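Local coordinates for type II restriction enzyme MUNI (Mycoplasma, PDB 1D02), which cleaves double-stranded DNA at the sequence 5'-CAATTG-3', cutting after the first C, as a homodimeric type II restriction endonuclease, at residues Leu95-Lys109 with Pro147-Pro160. The protein carries 1 engineered substitution. Numbering follows the deposited sequence.
With nucleotides of chain A.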
ATOM      1  N   LEU D  95     -11.450  -9.272 -12.598  1.00  7.69           N
ATOM      2  CA  LEU D  95     -10.978  -9.103 -11.218  1.00  7.69           C
ATOM      3  C   LEU D  95      -9.463  -9.274 -11.336  1.00  8.36           C
ATOM      4  O   LEU D  95      -8.997 -10.296 -11.836  1.00  7.69           O
ATOM      5  CB  LEU D  95     -11.557 -10.202 -10.312  1.00  7.74           C
ATOM      6  CG  LEU D  95     -10.956 -10.300  -8.900  1.00  7.69           C
ATOM      7  CD1 LEU D  95     -11.383  -9.052  -8.115  1.00  7.69           C
ATOM      8  CD2 LEU D  95     -11.439 -11.569  -8.188  1.00  7.69           C
ATOM      9  N   PHE D  96      -8.698  -8.272 -10.903  1.00  7.69           N
ATOM     10  CA  PHE D  96      -7.241  -8.342 -10.972  1.00  8.38           C
ATOM     11  C   PHE D  96      -6.694  -8.854  -9.655  1.00  8.00           C
ATOM     12  O   PHE D  96      -7.248  -8.562  -8.596  1.00  8.59           O
ATOM     13  CB  PHE D  96      -6.685  -6.954 -11.323  1.00  7.69           C
ATOM     14  CG  PHE D  96      -7.011  -6.534 -12.721  1.00  7.69           C
ATOM     15  CD1 PHE D  96      -8.065  -5.654 -12.980  1.00  8.49           C
ATOM     16  CD2 PHE D  96      -6.312  -7.079 -13.789  1.00  7.69           C
ATOM     17  CE1 PHE D  96      -8.410  -5.336 -14.307  1.00  7.69           C
ATOM     18  CE2 PHE D  96      -6.642  -6.765 -15.101  1.00  7.94           C
ATOM     19  CZ  PHE D  96      -7.695  -5.893 -15.361  1.00  7.69           C
ATOM     20  N   GLY D  97      -5.624  -9.645  -9.711  1.00  7.69           N
ATOM     21  CA  GLY D  97      -5.125 -10.198  -8.472  1.00  8.06           C
ATOM     22  C   GLY D  97      -3.642 -10.134  -8.217  1.00  7.88           C
ATOM     23  O   GLY D  97      -2.854  -9.879  -9.124  1.00  8.28           O
ATOM     24  N   GLU D  98      -3.269 -10.372  -6.963  1.00  7.69           N
ATOM     25  CA  GLU D  98      -1.866 -10.384  -6.569  1.00  8.38           C
ATOM     26  C   GLU D  98      -1.645 -11.621  -5.713  1.00  8.38           C
ATOM     27  O   GLU D  98      -2.590 -12.182  -5.147  1.00  7.69           O
ATOM     28  CB  GLU D  98      -1.498  -9.141  -5.744  1.00 10.17           C
ATOM     29  CG  GLU D  98      -1.598  -7.807  -6.468  1.00 13.59           C
ATOM     30  CD  GLU D  98      -0.827  -7.763  -7.787  1.00 17.61           C
ATOM     31  OE1 GLU D  98       0.154  -8.533  -7.963  1.00 20.29           O
ATOM     32  OE2 GLU D  98      -1.204  -6.955  -8.670  1.00 16.65           O
ATOM     33  N   ILE D  99      -0.386 -12.034  -5.602  1.00  8.57           N
ATOM     34  CA  ILE D  99      -0.032 -13.190  -4.802  1.00  9.23           C
ATOM     35  C   ILE D  99       1.159 -12.732  -3.971  1.00  9.98           C
ATOM     36  O   ILE D  99       2.204 -12.370  -4.530  1.00 12.30           O
ATOM     37  CB  ILE D  99       0.377 -14.388  -5.691  1.00  8.35           C
ATOM     38  CG1 ILE D  99      -0.838 -14.865  -6.524  1.00  8.66           C
ATOM     39  CG2 ILE D  99       0.882 -15.534  -4.817  1.00  9.03           C
ATOM     40  CD1 ILE D  99      -0.536 -16.025  -7.426  1.00 10.62           C
ATOM     41  N   LYS D 100       1.008 -12.740  -2.653  1.00  8.74           N
ATOM     42  CA  LYS D 100       2.090 -12.302  -1.779  1.00  9.05           C
ATOM     43  C   LYS D 100       2.535 -13.478  -0.926  1.00  9.27           C
ATOM     44  O   LYS D 100       1.796 -13.944  -0.067  1.00  7.87           O
ATOM     45  CB  LYS D 100       1.605 -11.129  -0.911  1.00 11.34           C
ATOM     46  CG  LYS D 100       1.555  -9.811  -1.693  1.00 13.94           C
ATOM     47  CD  LYS D 100       2.984  -9.376  -2.062  1.00 16.27           C
ATOM     48  CE  LYS D 100       3.038  -8.350  -3.195  1.00 22.23           C
ATOM     49  NZ  LYS D 100       2.613  -8.932  -4.499  1.00 21.45           N
ATOM     50  N   ARG D 101       3.732 -13.989  -1.197  1.00  9.32           N
ATOM     51  CA  ARG D 101       4.263 -15.132  -0.443  1.00 10.35           C
ATOM     52  C   ARG D 101       5.268 -14.585   0.541  1.00  9.30           C
ATOM     53  O   ARG D 101       6.095 -13.751   0.173  1.00  7.69           O
ATOM     54  CB  ARG D 101       4.993 -16.107  -1.378  1.00 14.62           C
ATOM     55  CG  ARG D 101       4.208 -16.461  -2.629  1.00 21.34           C
ATOM     56  CD  ARG D 101       4.951 -17.452  -3.551  1.00 28.22           C
ATOM     57  NE  ARG D 101       4.279 -17.596  -4.853  1.00 32.94           N
ATOM     58  CZ  ARG D 101       4.370 -16.714  -5.854  1.00 35.93           C
ATOM     59  NH1 ARG D 101       5.115 -15.620  -5.718  1.00 36.05           N
ATOM     60  NH2 ARG D 101       3.701 -16.913  -6.990  1.00 36.73           N
ATOM     61  N   GLN D 102       5.214 -15.043   1.783  1.00  7.69           N
ATOM     62  CA  GLN D 102       6.183 -14.536   2.775  1.00  7.69           C
ATOM     63  C   GLN D 102       6.288 -15.460   3.972  1.00  8.70           C
ATOM     64  O   GLN D 102       5.331 -16.180   4.307  1.00  7.69           O
ATOM     65  CB  GLN D 102       5.756 -13.139   3.248  1.00  7.69           C
ATOM     66  CG  GLN D 102       6.814 -12.354   4.057  1.00  7.69           C
ATOM     67  CD  GLN D 102       6.467 -10.869   4.121  1.00  8.77           C
ATOM     68  OE1 GLN D 102       6.240 -10.288   5.210  1.00  9.60           O
ATOM     69  NE2 GLN D 102       6.406 -10.247   2.956  1.00  7.69           N
ATOM     70  N   ASP D 103       7.463 -15.460   4.598  1.00  7.69           N
ATOM     71  CA  ASP D 103       7.671 -16.271   5.790  1.00  7.74           C
ATOM     72  C   ASP D 103       6.902 -15.677   6.962  1.00  7.79           C
ATOM     73  O   ASP D 103       6.213 -14.662   6.816  1.00  7.69           O
ATOM     74  CB  ASP D 103       9.165 -16.370   6.120  1.00  7.71           C
ATOM     75  CG  ASP D 103       9.936 -17.179   5.088  1.00  9.46           C
ATOM     76  OD1 ASP D 103       9.341 -18.101   4.485  1.00  7.84           O
ATOM     77  OD2 ASP D 103      11.140 -16.899   4.884  1.00  9.09           O
ATOM     78  N   GLY D 104       6.996 -16.323   8.123  1.00  7.69           N
ATOM     79  CA  GLY D 104       6.277 -15.833   9.278  1.00  7.69           C
ATOM     80  C   GLY D 104       6.630 -16.552  10.567  1.00  8.33           C
ATOM     81  O   GLY D 104       7.293 -17.580  10.580  1.00  8.05           O
ATOM     82  N   TRP D 105       6.189 -15.976  11.672  1.00  7.72           N
ATOM     83  CA  TRP D 105       6.411 -16.567  12.984  1.00  8.70           C
ATOM     84  C   TRP D 105       5.360 -17.659  13.191  1.00  8.40           C
ATOM     85  O   TRP D 105       4.167 -17.372  13.360  1.00  7.83           O
ATOM     86  CB  TRP D 105       6.288 -15.449  14.027  1.00  8.47           C
ATOM     87  CG  TRP D 105       6.217 -15.868  15.449  1.00  7.72           C
ATOM     88  CD1 TRP D 105       6.861 -16.920  16.042  1.00  7.69           C
ATOM     89  CD2 TRP D 105       5.542 -15.167  16.486  1.00  8.59           C
ATOM     90  NE1 TRP D 105       6.625 -16.905  17.404  1.00  7.99           N
ATOM     91  CE2 TRP D 105       5.818 -15.837  17.698  1.00  8.77           C
ATOM     92  CE3 TRP D 105       4.728 -14.025  16.512  1.00 10.14           C
ATOM     93  CZ2 TRP D 105       5.306 -15.404  18.924  1.00 10.19           C
ATOM     94  CZ3 TRP D 105       4.221 -13.592  17.737  1.00 12.71           C
ATOM     95  CH2 TRP D 105       4.512 -14.283  18.922  1.00 10.61           C
ATOM     96  N   VAL D 106       5.804 -18.913  13.134  1.00  7.69           N
ATOM     97  CA  VAL D 106       4.908 -20.050  13.335  1.00  8.54           C
ATOM     98  C   VAL D 106       5.635 -21.031  14.252  1.00 10.39           C
ATOM     99  O   VAL D 106       6.696 -20.700  14.802  1.00 10.16           O
ATOM    100  CB  VAL D 106       4.515 -20.742  11.977  1.00  8.38           C
ATOM    101  CG1 VAL D 106       3.707 -19.776  11.139  1.00  8.25           C
ATOM    102  CG2 VAL D 106       5.766 -21.204  11.195  1.00  7.69           C
ATOM    103  N   GLU D 107       5.075 -22.225  14.423  1.00 11.73           N
ATOM    104  CA  GLU D 107       5.689 -23.234  15.287  1.00 12.26           C
ATOM    105  C   GLU D 107       7.141 -23.529  14.919  1.00 11.56           C
ATOM    106  O   GLU D 107       7.486 -23.672  13.733  1.00 12.17           O
ATOM    107  CB  GLU D 107       4.884 -24.559  15.215  1.00 13.26           C
ATOM    108  CG  GLU D 107       3.447 -24.467  15.719  1.00 13.98           C
ATOM    109  CD  GLU D 107       2.453 -24.128  14.614  1.00 15.44           C
ATOM    110  OE1 GLU D 107       2.896 -23.667  13.538  1.00 14.97           O
ATOM    111  OE2 GLU D 107       1.233 -24.321  14.826  1.00 15.33           O
ATOM    112  N   GLY D 108       8.007 -23.631  15.927  1.00 10.35           N
ATOM    113  CA  GLY D 108       9.395 -23.959  15.661  1.00 10.57           C
ATOM    114  C   GLY D 108      10.252 -22.808  15.196  1.00 10.51           C
ATOM    115  O   GLY D 108      11.407 -23.014  14.866  1.00 11.04           O
ATOM    116  N   LYS D 109       9.692 -21.600  15.186  1.00  9.62           N
ATOM    117  CA  LYS D 109      10.429 -20.418  14.749  1.00  9.79           C
ATOM    118  C   LYS D 109      10.572 -19.370  15.848  1.00  9.05           C
ATOM    119  O   LYS D 109       9.727 -19.250  16.742  1.00 10.06           O
ATOM    120  CB  LYS D 109       9.698 -19.731  13.593  1.00 11.03           C
ATOM    121  CG  LYS D 109       9.416 -20.603  12.386  1.00 13.23           C
ATOM    122  CD  LYS D 109      10.683 -20.975  11.664  1.00 14.84           C
ATOM    123  CE  LYS D 109      10.379 -21.654  10.332  1.00 19.28           C
ATOM    124  NZ  LYS D 109      11.645 -21.842   9.546  1.00 23.01           N
ATOM    125  N   PRO D 147     -11.821  -3.672  -6.280  1.00  7.69           N
ATOM    126  CA  PRO D 147     -11.594  -4.317  -7.581  1.00  7.77           C
ATOM    127  C   PRO D 147     -10.423  -5.276  -7.705  1.00  7.69           C
ATOM    128  O   PRO D 147     -10.083  -5.681  -8.812  1.00  8.15           O
ATOM    129  CB  PRO D 147     -11.446  -3.125  -8.518  1.00  7.69           C
ATOM    130  CG  PRO D 147     -10.720  -2.117  -7.630  1.00  7.69           C
ATOM    131  CD  PRO D 147     -11.444  -2.245  -6.312  1.00  7.69           C
ATOM    132  N   PHE D 148      -9.799  -5.621  -6.583  1.00  7.69           N
ATOM    133  CA  PHE D 148      -8.651  -6.522  -6.622  1.00  8.28           C
ATOM    134  C   PHE D 148      -8.777  -7.586  -5.553  1.00  7.69           C
ATOM    135  O   PHE D 148      -9.598  -7.472  -4.636  1.00  7.69           O
ATOM    136  CB  PHE D 148      -7.353  -5.728  -6.404  1.00  7.77           C
ATOM    137  CG  PHE D 148      -7.295  -5.018  -5.070  1.00  7.69           C
ATOM    138  CD1 PHE D 148      -6.821  -5.681  -3.937  1.00  8.22           C
ATOM    139  CD2 PHE D 148      -7.713  -3.696  -4.950  1.00  8.58           C
ATOM    140  CE1 PHE D 148      -6.760  -5.031  -2.697  1.00  7.84           C
ATOM    141  CE2 PHE D 148      -7.658  -3.035  -3.723  1.00  7.69           C
ATOM    142  CZ  PHE D 148      -7.183  -3.689  -2.588  1.00  7.82           C
ATOM    143  N   TRP D 149      -7.958  -8.624  -5.677  1.00  7.69           N
ATOM    144  CA  TRP D 149      -7.964  -9.717  -4.715  1.00  7.69           C
ATOM    145  C   TRP D 149      -6.520 -10.110  -4.465  1.00  7.69           C
ATOM    146  O   TRP D 149      -5.813 -10.495  -5.396  1.00  7.69           O
ATOM    147  CB  TRP D 149      -8.750 -10.897  -5.296  1.00  7.69           C
ATOM    148  CG  TRP D 149      -8.857 -12.086  -4.385  1.00  8.03           C
ATOM    149  CD1 TRP D 149      -8.907 -12.078  -3.022  1.00  7.69           C
ATOM    150  CD2 TRP D 149      -9.028 -13.447  -4.791  1.00  7.69           C
ATOM    151  NE1 TRP D 149      -9.103 -13.363  -2.547  1.00  8.18           N
ATOM    152  CE2 TRP D 149      -9.181 -14.220  -3.615  1.00  7.69           C
ATOM    153  CE3 TRP D 149      -9.076 -14.093  -6.037  1.00  7.69           C
ATOM    154  CZ2 TRP D 149      -9.378 -15.610  -3.641  1.00  7.69           C
ATOM    155  CZ3 TRP D 149      -9.272 -15.481  -6.067  1.00  8.15           C
ATOM    156  CH2 TRP D 149      -9.419 -16.218  -4.872  1.00  7.69           C
ATOM    157  N   VAL D 150      -6.089 -10.008  -3.209  1.00  7.69           N
ATOM    158  CA  VAL D 150      -4.716 -10.348  -2.849  1.00  7.69           C
ATOM    159  C   VAL D 150      -4.740 -11.711  -2.146  1.00  7.69           C
ATOM    160  O   VAL D 150      -5.452 -11.901  -1.160  1.00  7.69           O
ATOM    161  CB  VAL D 150      -4.091  -9.288  -1.899  1.00  7.69           C
ATOM    162  CG1 VAL D 150      -2.694  -9.728  -1.477  1.00  7.69           C
ATOM    163  CG2 VAL D 150      -4.005  -7.900  -2.599  1.00  7.69           C
ATOM    164  N   VAL D 151      -4.005 -12.666  -2.709  1.00  7.69           N
ATOM    165  CA  VAL D 151      -3.902 -13.996  -2.109  1.00  7.69           C
ATOM    166  C   VAL D 151      -2.540 -14.110  -1.434  1.00  7.77           C
ATOM    167  O   VAL D 151      -1.498 -13.926  -2.091  1.00  7.69           O
ATOM    168  CB  VAL D 151      -4.047 -15.097  -3.172  1.00  7.69           C
ATOM    169  CG1 VAL D 151      -3.848 -16.470  -2.527  1.00  7.69           C
ATOM    170  CG2 VAL D 151      -5.446 -14.999  -3.823  1.00  7.69           C
ATOM    171  N   PHE D 152      -2.548 -14.368  -0.127  1.00  7.69           N
ATOM    172  CA  PHE D 152      -1.311 -14.520   0.649  1.00  7.74           C
ATOM    173  C   PHE D 152      -1.002 -16.010   0.743  1.00  8.68           C
ATOM    174  O   PHE D 152      -1.922 -16.836   0.801  1.00  7.69           O
ATOM    175  CB  PHE D 152      -1.464 -13.935   2.056  1.00  7.69           C
ATOM    176  CG  PHE D 152      -1.646 -12.432   2.083  1.00  7.69           C
ATOM    177  CD1 PHE D 152      -2.924 -11.868   2.133  1.00  8.04           C
ATOM    178  CD2 PHE D 152      -0.548 -11.588   2.044  1.00  7.69           C
ATOM    179  CE1 PHE D 152      -3.108 -10.476   2.141  1.00  7.69           C
ATOM    180  CE2 PHE D 152      -0.713 -10.192   2.051  1.00  7.69           C
ATOM    181  CZ  PHE D 152      -1.994  -9.631   2.099  1.00  7.70           C
ATOM    182  N   GLU D 153       0.288 -16.334   0.779  1.00  7.69           N
ATOM    183  CA  GLU D 153       0.762 -17.724   0.822  1.00  7.69           C
ATOM    184  C   GLU D 153       2.004 -17.749   1.694  1.00  7.69           C
ATOM    185  O   GLU D 153       2.635 -16.710   1.888  1.00  7.69           O
ATOM    186  CB  GLU D 153       1.169 -18.195  -0.583  1.00  7.87           C
ATOM    187  CG  GLU D 153       0.009 -18.292  -1.580  1.00  7.93           C
ATOM    188  CD  GLU D 153       0.436 -18.702  -3.000  1.00  9.95           C
ATOM    189  OE1 GLU D 153       1.641 -18.894  -3.265  1.00  9.58           O
ATOM    190  OE2 GLU D 153      -0.462 -18.807  -3.869  1.00  8.60           O
ATOM    191  N   GLY D 154       2.365 -18.932   2.190  1.00  7.69           N
ATOM    192  CA  GLY D 154       3.560 -19.045   3.024  1.00  7.69           C
ATOM    193  C   GLY D 154       3.243 -18.982   4.509  1.00  8.38           C
ATOM    194  O   GLY D 154       2.082 -18.861   4.920  1.00  7.69           O
ATOM    195  N   ASP D 155       4.276 -19.049   5.341  1.00  7.74           N
ATOM    196  CA  ASP D 155       4.033 -19.010   6.784  1.00  7.69           C
ATOM    197  C   ASP D 155       3.367 -17.714   7.270  1.00  7.69           C
ATOM    198  O   ASP D 155       2.776 -17.683   8.357  1.00  7.69           O
ATOM    199  CB  ASP D 155       5.351 -19.284   7.528  1.00  7.69           C
ATOM    200  CG  ASP D 155       5.739 -20.746   7.477  1.00  9.30           C
ATOM    201  OD1 ASP D 155       6.923 -21.072   7.690  1.00  9.06           O
ATOM    202  OD2 ASP D 155       4.850 -21.580   7.236  1.00  8.88           O
ATOM    203  N   ILE D 156       3.428 -16.642   6.479  1.00  7.69           N
ATOM    204  CA  ILE D 156       2.771 -15.405   6.907  1.00  7.69           C
ATOM    205  C   ILE D 156       1.292 -15.663   7.177  1.00  7.69           C
ATOM    206  O   ILE D 156       0.702 -15.046   8.067  1.00  8.41           O
ATOM    207  CB  ILE D 156       2.923 -14.277   5.834  1.00  8.25           C
ATOM    208  CG1 ILE D 156       2.267 -12.978   6.313  1.00  7.69           C
ATOM    209  CG2 ILE D 156       2.328 -14.728   4.501  1.00  7.69           C
ATOM    210  CD1 ILE D 156       2.513 -11.770   5.347  1.00  7.69           C
ATOM    211  N   THR D 157       0.705 -16.616   6.456  1.00  7.69           N
ATOM    212  CA  THR D 157      -0.727 -16.902   6.608  1.00  7.69           C
ATOM    213  C   THR D 157      -1.115 -17.515   7.937  1.00  7.78           C
ATOM    214  O   THR D 157      -2.302 -17.638   8.237  1.00  7.69           O
ATOM    215  CB  THR D 157      -1.243 -17.857   5.517  1.00  8.11           C
ATOM    216  OG1 THR D 157      -0.551 -19.104   5.623  1.00  7.69           O
ATOM    217  CG2 THR D 157      -1.009 -17.279   4.136  1.00  7.69           C
ATOM    218  N   ARG D 158      -0.125 -17.911   8.736  1.00  8.02           N
ATOM    219  CA  ARG D 158      -0.430 -18.502  10.040  1.00  7.69           C
ATOM    220  C   ARG D 158       0.264 -17.740  11.168  1.00  8.50           C
ATOM    221  O   ARG D 158       0.231 -18.152  12.316  1.00  9.13           O
ATOM    222  CB  ARG D 158       0.013 -19.976  10.051  1.00  8.44           C
ATOM    223  CG  ARG D 158      -0.767 -20.865   9.041  1.00  8.36           C
ATOM    224  CD  ARG D 158      -0.458 -22.361   9.212  1.00  7.69           C
ATOM    225  NE  ARG D 158      -0.834 -22.832  10.540  1.00 10.32           N
ATOM    226  CZ  ARG D 158       0.040 -23.102  11.509  1.00  9.32           C
ATOM    227  NH1 ARG D 158       1.349 -22.958  11.293  1.00  8.48           N
ATOM    228  NH2 ARG D 158      -0.394 -23.491  12.709  1.00  9.31           N
ATOM    229  N   ASP D 159       0.892 -16.627  10.827  1.00  7.69           N
ATOM    230  CA  ASP D 159       1.617 -15.799  11.806  1.00  7.99           C
ATOM    231  C   ASP D 159       0.549 -14.988  12.558  1.00  8.06           C
ATOM    232  O   ASP D 159      -0.229 -14.263  11.952  1.00  7.69           O
ATOM    233  CB  ASP D 159       2.573 -14.898  11.016  1.00  7.69           C
ATOM    234  CG  ASP D 159       3.331 -13.903  11.883  1.00  7.69           C
ATOM    235  OD1 ASP D 159       2.683 -13.202  12.695  1.00  7.69           O
ATOM    236  OD2 ASP D 159       4.580 -13.824  11.717  1.00  7.69           O
ATOM    237  N   PRO D 160       0.502 -15.104  13.892  1.00  7.69           N
ATOM    238  CA  PRO D 160      -0.479 -14.402  14.717  1.00  9.89           C
ATOM    239  C   PRO D 160      -0.518 -12.883  14.616  1.00  9.04           C
ATOM    240  O   PRO D 160      -1.587 -12.268  14.747  1.00  9.47           O
ATOM    241  CB  PRO D 160      -0.156 -14.909  16.124  1.00  8.59           C
ATOM    242  CG  PRO D 160       1.294 -15.093  16.066  1.00 10.11           C
ATOM    243  CD  PRO D 160       1.484 -15.802  14.738  1.00  7.69           C
TER
ATOM    244  P    DT A   6      10.351 -14.150   2.178  1.00  7.69           P
ATOM    245  OP1  DT A   6      10.079 -15.258   1.232  1.00  7.91           O
ATOM    246  OP2  DT A   6       9.598 -14.060   3.455  1.00  7.69           O
ATOM    247  O5'  DT A   6      11.899 -14.130   2.514  1.00  8.27           O
ATOM    248  C5'  DT A   6      12.819 -14.453   1.494  1.00  8.15           C
ATOM    249  C4'  DT A   6      13.957 -13.466   1.488  1.00  8.89           C
ATOM    250  O4'  DT A   6      13.489 -12.167   1.054  1.00  7.69           O
ATOM    251  C3'  DT A   6      14.571 -13.243   2.866  1.00  8.35           C
ATOM    252  O3'  DT A   6      15.701 -14.084   3.027  1.00  8.99           O
ATOM    253  C2'  DT A   6      14.986 -11.776   2.853  1.00  9.04           C
ATOM    254  C1'  DT A   6      14.272 -11.139   1.664  1.00  9.75           C
ATOM    255  N1   DT A   6      13.341 -10.112   2.144  1.00  8.89           N
ATOM    256  C2   DT A   6      13.671  -8.776   2.026  1.00  7.69           C
ATOM    257  O2   DT A   6      14.707  -8.395   1.504  1.00  7.87           O
ATOM    258  N3   DT A   6      12.742  -7.905   2.537  1.00  7.91           N
ATOM    259  C4   DT A   6      11.541  -8.234   3.138  1.00  7.69           C
ATOM    260  O4   DT A   6      10.802  -7.344   3.568  1.00  7.86           O
ATOM    261  C5   DT A   6      11.259  -9.656   3.211  1.00  8.62           C
ATOM    262  C7   DT A   6       9.987 -10.111   3.838  1.00  7.69           C
ATOM    263  C6   DT A   6      12.158 -10.507   2.714  1.00  8.48           C
ATOM    264  P    DA A   5       8.506 -14.614  -3.963  1.00 15.01           P
ATOM    265  OP1  DA A   5       9.332 -15.827  -4.159  1.00 13.59           O
ATOM    266  OP2  DA A   5       7.043 -14.732  -3.872  1.00 11.96           O
ATOM    267  O5'  DA A   5       8.932 -13.781  -2.661  1.00 13.11           O
ATOM    268  C5'  DA A   5      10.155 -14.007  -2.014  1.00 13.28           C
ATOM    269  C4'  DA A   5      10.417 -12.944  -0.969  1.00 10.81           C
ATOM    270  O4'  DA A   5      10.602 -11.660  -1.600  1.00  9.00           O
ATOM    271  C3'  DA A   5       9.422 -12.721   0.182  1.00  9.26           C
ATOM    272  O3'  DA A   5      10.144 -12.760   1.415  1.00  9.19           O
ATOM    273  C2'  DA A   5       9.002 -11.263   0.004  1.00  8.01           C
ATOM    274  C1'  DA A   5      10.251 -10.687  -0.648  1.00  7.99           C
ATOM    275  N9   DA A   5      10.122  -9.404  -1.337  1.00  7.92           N
ATOM    276  C8   DA A   5       9.034  -8.912  -2.017  1.00  7.78           C
ATOM    277  N7   DA A   5       9.229  -7.727  -2.532  1.00  7.69           N
ATOM    278  C5   DA A   5      10.523  -7.406  -2.166  1.00  7.69           C
ATOM    279  C6   DA A   5      11.327  -6.262  -2.402  1.00  7.69           C
ATOM    280  N6   DA A   5      10.917  -5.195  -3.097  1.00  7.69           N
ATOM    281  N1   DA A   5      12.577  -6.253  -1.886  1.00  7.69           N
ATOM    282  C2   DA A   5      12.979  -7.318  -1.184  1.00  7.80           C
ATOM    283  N3   DA A   5      12.319  -8.445  -0.898  1.00  7.69           N
ATOM    284  C4   DA A   5      11.088  -8.427  -1.427  1.00  8.13           C
ATOM    285  P    DA A   4       5.276  -9.711  -7.096  1.00  8.01           P
ATOM    286  OP1  DA A   4       4.250 -10.782  -7.085  1.00  8.35           O
ATOM    287  OP2  DA A   4       5.126  -8.529  -6.205  1.00  7.69           O
ATOM    288  O5'  DA A   4       6.677 -10.396  -6.776  1.00  7.69           O
ATOM    289  C5'  DA A   4       7.153 -11.482  -7.559  1.00  8.76           C
ATOM    290  C4'  DA A   4       8.375 -12.087  -6.906  1.00  8.19           C
ATOM    291  O4'  DA A   4       9.491 -11.170  -6.961  1.00  8.36           O
ATOM    292  C3'  DA A   4       8.204 -12.448  -5.438  1.00  8.06           C
ATOM    293  O3'  DA A   4       8.916 -13.667  -5.199  1.00  9.84           O
ATOM    294  C2'  DA A   4       8.817 -11.258  -4.705  1.00  9.60           C
ATOM    295  C1'  DA A   4       9.928 -10.820  -5.650  1.00  8.88           C
ATOM    296  N9   DA A   4      10.237  -9.385  -5.675  1.00  8.62           N
ATOM    297  C8   DA A   4       9.374  -8.344  -5.926  1.00  8.09           C
ATOM    298  N7   DA A   4       9.964  -7.176  -6.005  1.00  7.69           N
ATOM    299  C5   DA A   4      11.301  -7.457  -5.769  1.00  9.42           C
ATOM    300  C6   DA A   4      12.454  -6.644  -5.767  1.00  7.78           C
ATOM    301  N6   DA A   4      12.435  -5.333  -6.012  1.00  7.69           N
ATOM    302  N1   DA A   4      13.645  -7.241  -5.523  1.00 10.09           N
ATOM    303  C2   DA A   4      13.662  -8.560  -5.294  1.00  7.69           C
ATOM    304  N3   DA A   4      12.653  -9.429  -5.275  1.00  9.57           N
ATOM    305  C4   DA A   4      11.484  -8.808  -5.532  1.00  7.81           C
TER
HETATM  306  O   HOH W   1       6.846 -19.492   4.231  1.00  9.48           O
HETATM  307  O   HOH W   2       8.521 -18.855   8.467  1.00 10.28           O
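Arg101 and Glu153 both set CG beside the backbone N (chi1 -48° and -66°) and continue extended, which lays their side chains side by side. Arg101 NE reaches Glu153 OE1 at 3.3 Å, a salt bridge with the guanidinium and carboxylate planes 72° apart. Ile99 CG2 lies over one face of the Arg101 guanidinium, offset toward its rim. At the guanidinium edge, Arg101 NH1 donates to OP2 of DA5 of chain A (2.8 Å). Glu153 is thus placed to orient an arginine that holds the DNA backbone. Lys100 leaves from the other face of the sheet; its CB packs against Phe152 CD2, and its NZ bonds to OP2 of DA4 of chain A.

The two strands run parallel between these two layers of side chains. Val151 N donates almost straight to Glu98 O (2.9 Å), and Lys100 N to Val151 O. Past the strands, Ile156 N bonds to Gln102 O, while Asp103 N donates to OP2 of DT6 of chain A (2.8 Å).

Trp105 N meets Asp159 OD2 from above the carboxylate plane (2.7 Å). Asp159 OD1 caps the start of helix 160-170. Arg158 grips Glu107 end-on, NH1 to OE1 and NH2 to OE2, nearly coplanar. Arg158 NE also bonds to Glu65 O of the second subunit.

The contact joins two neighbouring strands of the mixed central sheet of the PD-(D/E)XK nuclease fold, with DNA phosphates bound along one strand and the loop after it.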